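DUF2235 domain-containing protein (Pseudomonas aeruginosa, PDB 4O5P) is a type VI secretion effector, Tle1, that acts as a phospholipase and probably hydrolyses membrane lipids through an alpha/beta-hydrolase catalytic domain. Local coordinates at residues D486-K495 with Y634-D642. Sequence-based numbering, arbitrary orientation.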
loop_
_atom_site.group_PDB
_atom_site.type_symbol
_atom_site.label_atom_id
_atom_site.label_comp_id
_atom_site.label_asym_id
_atom_site.label_seq_id
_atom_site.Cartn_x
_atom_site.Cartn_y
_atom_site.Cartn_z
ATOM N N ASP A 486 7.097 23.096 18.339
ATOM C CA ASP A 486 8.454 23.493 18.693
ATOM C C ASP A 486 9.445 23.345 17.544
ATOM O O ASP A 486 10.094 24.316 17.180
ATOM C CB ASP A 486 8.959 22.781 19.948
ATOM C CG ASP A 486 10.301 23.304 20.395
ATOM O OD1 ASP A 486 11.338 22.760 19.939
ATOM O OD2 ASP A 486 10.322 24.273 21.191
ATOM N N ARG A 487 9.570 22.150 16.964
ATOM C CA ARG A 487 10.616 21.920 15.965
ATOM C C ARG A 487 10.397 22.606 14.598
ATOM O O ARG A 487 11.357 22.863 13.883
ATOM C CB ARG A 487 10.843 20.416 15.746
ATOM C CG ARG A 487 11.933 19.788 16.624
ATOM C CD ARG A 487 11.610 19.779 18.132
ATOM N NE ARG A 487 12.605 18.956 18.833
ATOM C CZ ARG A 487 13.398 19.388 19.811
ATOM N NH1 ARG A 487 13.315 20.649 20.248
ATOM N NH2 ARG A 487 14.284 18.564 20.344
ATOM N N TYR A 488 9.145 22.873 14.231
ATOM C CA TYR A 488 8.855 23.502 12.937
ATOM C C TYR A 488 8.372 24.927 13.146
ATOM O O TYR A 488 8.878 25.846 12.513
ATOM C CB TYR A 488 7.778 22.744 12.152
ATOM C CG TYR A 488 8.188 21.418 11.543
ATOM C CD1 TYR A 488 9.473 20.905 11.715
ATOM C CD2 TYR A 488 7.279 20.688 10.782
ATOM C CE1 TYR A 488 9.836 19.694 11.157
ATOM C CE2 TYR A 488 7.625 19.485 10.226
ATOM C CZ TYR A 488 8.908 18.989 10.413
ATOM O OH TYR A 488 9.269 17.800 9.850
ATOM N N ALA A 489 7.378 25.122 14.012
ATOM C CA ALA A 489 6.866 26.485 14.200
ATOM C C ALA A 489 7.903 27.326 14.928
ATOM O O ALA A 489 7.948 28.550 14.760
ATOM C CB ALA A 489 5.550 26.491 14.954
ATOM N N GLY A 490 8.737 26.666 15.729
ATOM C CA GLY A 490 9.769 27.362 16.484
ATOM C C GLY A 490 11.042 27.601 15.693
ATOM O O GLY A 490 12.065 28.016 16.257
ATOM N N GLY A 491 10.974 27.356 14.385
ATOM C CA GLY A 491 12.115 27.538 13.496
ATOM C C GLY A 491 13.013 26.311 13.394
ATOM O O GLY A 491 13.859 26.079 14.252
ATOM N N LEU A 492 12.844 25.535 12.328
ATOM C CA LEU A 492 13.571 24.274 12.163
ATOM C C LEU A 492 15.093 24.385 11.998
ATOM O O LEU A 492 15.830 23.527 12.490
ATOM C CB LEU A 492 12.998 23.498 10.980
ATOM C CG LEU A 492 13.582 22.111 10.741
ATOM C CD1 LEU A 492 13.391 21.258 11.975
ATOM C CD2 LEU A 492 12.887 21.476 9.557
ATOM N N ARG A 493 15.550 25.437 11.326
ATOM C CA ARG A 493 16.944 25.551 10.879
ATOM C C ARG A 493 17.984 25.325 11.968
ATOM O O ARG A 493 19.041 24.737 11.713
ATOM C CB ARG A 493 17.183 26.919 10.228
ATOM N N ASN A 494 17.679 25.785 13.177
ATOM C CA ASN A 494 18.635 25.699 14.268
ATOM C C ASN A 494 18.385 24.578 15.264
ATOM O O ASN A 494 19.131 24.436 16.236
ATOM C CB ASN A 494 18.765 27.051 14.975
ATOM C CG ASN A 494 19.435 28.077 14.095
ATOM O OD1 ASN A 494 18.907 29.160 13.863
ATOM N ND2 ASN A 494 20.604 27.720 13.567
ATOM N N LYS A 495 17.363 23.765 15.019
ATOM C CA LYS A 495 17.092 22.650 15.922
ATOM C C LYS A 495 18.219 21.629 15.809
ATOM O O LYS A 495 18.861 21.512 14.764
ATOM C CB LYS A 495 15.735 21.999 15.634
ATOM C CG LYS A 495 14.538 22.921 15.791
ATOM C CD LYS A 495 14.262 23.308 17.242
ATOM C CE LYS A 495 13.374 24.560 17.260
ATOM N NZ LYS A 495 12.855 24.916 18.596
ATOM N N TYR A 634 1.627 20.323 23.569
ATOM C CA TYR A 634 2.843 21.085 23.559
ATOM C C TYR A 634 3.262 21.480 24.944
ATOM O O TYR A 634 4.391 21.372 25.241
ATOM C CB TYR A 634 2.748 22.360 22.732
ATOM C CG TYR A 634 3.922 23.318 22.883
ATOM C CD1 TYR A 634 5.057 23.174 22.146
ATOM C CD2 TYR A 634 3.877 24.326 23.793
ATOM C CE1 TYR A 634 6.091 24.056 22.247
ATOM C CE2 TYR A 634 4.911 25.199 23.928
ATOM C CZ TYR A 634 6.031 25.058 23.161
ATOM O OH TYR A 634 7.005 25.931 23.317
ATOM N N HIS A 635 2.335 22.037 25.699
ATOM C CA HIS A 635 2.684 22.488 27.061
ATOM C C HIS A 635 3.076 21.397 28.069
ATOM O O HIS A 635 3.582 21.706 29.154
ATOM C CB HIS A 635 1.597 23.395 27.634
ATOM C CG HIS A 635 1.425 24.660 26.855
ATOM N ND1 HIS A 635 2.421 25.608 26.755
ATOM C CD2 HIS A 635 0.388 25.122 26.119
ATOM C CE1 HIS A 635 1.999 26.606 25.999
ATOM N NE2 HIS A 635 0.775 26.327 25.587
ATOM N N GLN A 636 2.859 20.133 27.722
ATOM C CA GLN A 636 3.325 19.047 28.565
ATOM C C GLN A 636 4.568 18.415 27.969
ATOM O O GLN A 636 5.284 17.674 28.640
ATOM C CB GLN A 636 2.219 18.017 28.765
ATOM C CG GLN A 636 1.451 18.273 30.064
ATOM C CD GLN A 636 -0.029 18.026 29.935
ATOM O OE1 GLN A 636 -0.479 17.360 28.997
ATOM N NE2 GLN A 636 -0.804 18.558 30.883
ATOM N N LEU A 637 4.829 18.732 26.705
ATOM C CA LEU A 637 5.989 18.205 25.998
ATOM C C LEU A 637 7.246 19.038 26.295
ATOM O O LEU A 637 8.330 18.494 26.555
ATOM C CB LEU A 637 5.706 18.202 24.490
ATOM C CG LEU A 637 6.357 17.079 23.677
ATOM C CD1 LEU A 637 6.220 15.752 24.402
ATOM C CD2 LEU A 637 5.742 16.961 22.296
ATOM N N PHE A 638 7.081 20.360 26.259
ATOM C CA PHE A 638 8.172 21.306 26.434
ATOM C C PHE A 638 7.825 22.231 27.598
ATOM O O PHE A 638 6.664 22.602 27.772
ATOM C CB PHE A 638 8.400 22.135 25.147
ATOM C CG PHE A 638 8.735 21.302 23.937
ATOM C CD1 PHE A 638 7.725 20.768 23.140
ATOM C CD2 PHE A 638 10.055 21.037 23.606
ATOM C CE1 PHE A 638 8.043 19.992 22.035
ATOM C CE2 PHE A 638 10.372 20.262 22.516
ATOM C CZ PHE A 638 9.360 19.741 21.723
ATOM N N SER A 639 8.815 22.595 28.404
ATOM C CA SER A 639 8.575 23.551 29.485
ATOM C C SER A 639 8.618 24.951 28.898
ATOM O O SER A 639 7.888 25.842 29.329
ATOM C CB SER A 639 9.614 23.398 30.595
ATOM O OG SER A 639 10.913 23.247 30.048
ATOM N N ALA A 640 9.467 25.121 27.887
ATOM C CA ALA A 640 9.593 26.378 27.161
ATOM C C ALA A 640 10.166 26.035 25.791
ATOM O O ALA A 640 10.497 24.872 25.549
ATOM C CB ALA A 640 10.525 27.328 27.917
ATOM N N PRO A 641 10.257 27.028 24.885
ATOM C CA PRO A 641 10.944 26.799 23.611
ATOM C C PRO A 641 12.284 26.069 23.759
ATOM O O PRO A 641 13.103 26.417 24.615
ATOM C CB PRO A 641 11.158 28.220 23.092
ATOM C CG PRO A 641 9.924 28.944 23.552
ATOM C CD PRO A 641 9.525 28.312 24.874
ATOM N N ASP A 642 12.480 25.047 22.932
ATOM C CA ASP A 642 13.680 24.210 22.960
ATOM C C ASP A 642 14.000 23.534 24.283
ATOM O O ASP A 642 15.117 23.053 24.468
ATOM C CB ASP A 642 14.903 24.995 22.511
ATOM C CG ASP A 642 15.275 24.690 21.112
ATOM O OD1 ASP A 642 14.633 25.266 20.218
ATOM O OD2 ASP A 642 16.191 23.861 20.897
#
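Asp486 lies over one face of the Phe638 ring, and the pair illustrates how a buried carboxylate can lie flat on an aromatic ring while its two oxygens do different work. Asp486 CB makes a CH-pi contact, 3.7 Å from the centroid of the Phe638 ring, and the carboxylate stacks on the ring with the planes 15° apart. With CG anti to the backbone N (chi1 -174°), Asp486 carries its acid group across the ring toward the backbone at Pro641 and Asp642. There Asp486 OD2 accepts a nearly straight hydrogen bond on its syn side from the backbone N of Asp642 (2.9 Å, 171°).

Asp486 OD1 accepts from two charged donors on opposite faces of its plane: Arg487 NH1, on the anti side but tilted out of the plane, at 2.9 Å, and Lys495 NZ, from above it, at 3.0 Å. Lys495 NZ also forms a salt bridge with Asp642 OD1, a contact modelled so short that its exact length is doubtful. The shared ammonium probably offsets the repulsion between the two acids. NH1 of Arg487 passes 3.7 Å from Phe638 CE2, while NH2 of the same guanidinium pairs with Asp656. Tyr634 turns its ring edge to Asp486 CB.

This four-residue salt-bridge network, within the Tle1-like C-terminal family region, ties the C-terminal end of helix 469-487 and the loop after it to the chain leaving helix 616-637, with helix 649-657 alongside supplying Asp656 and packing Val652 against Arg487 and Leu637.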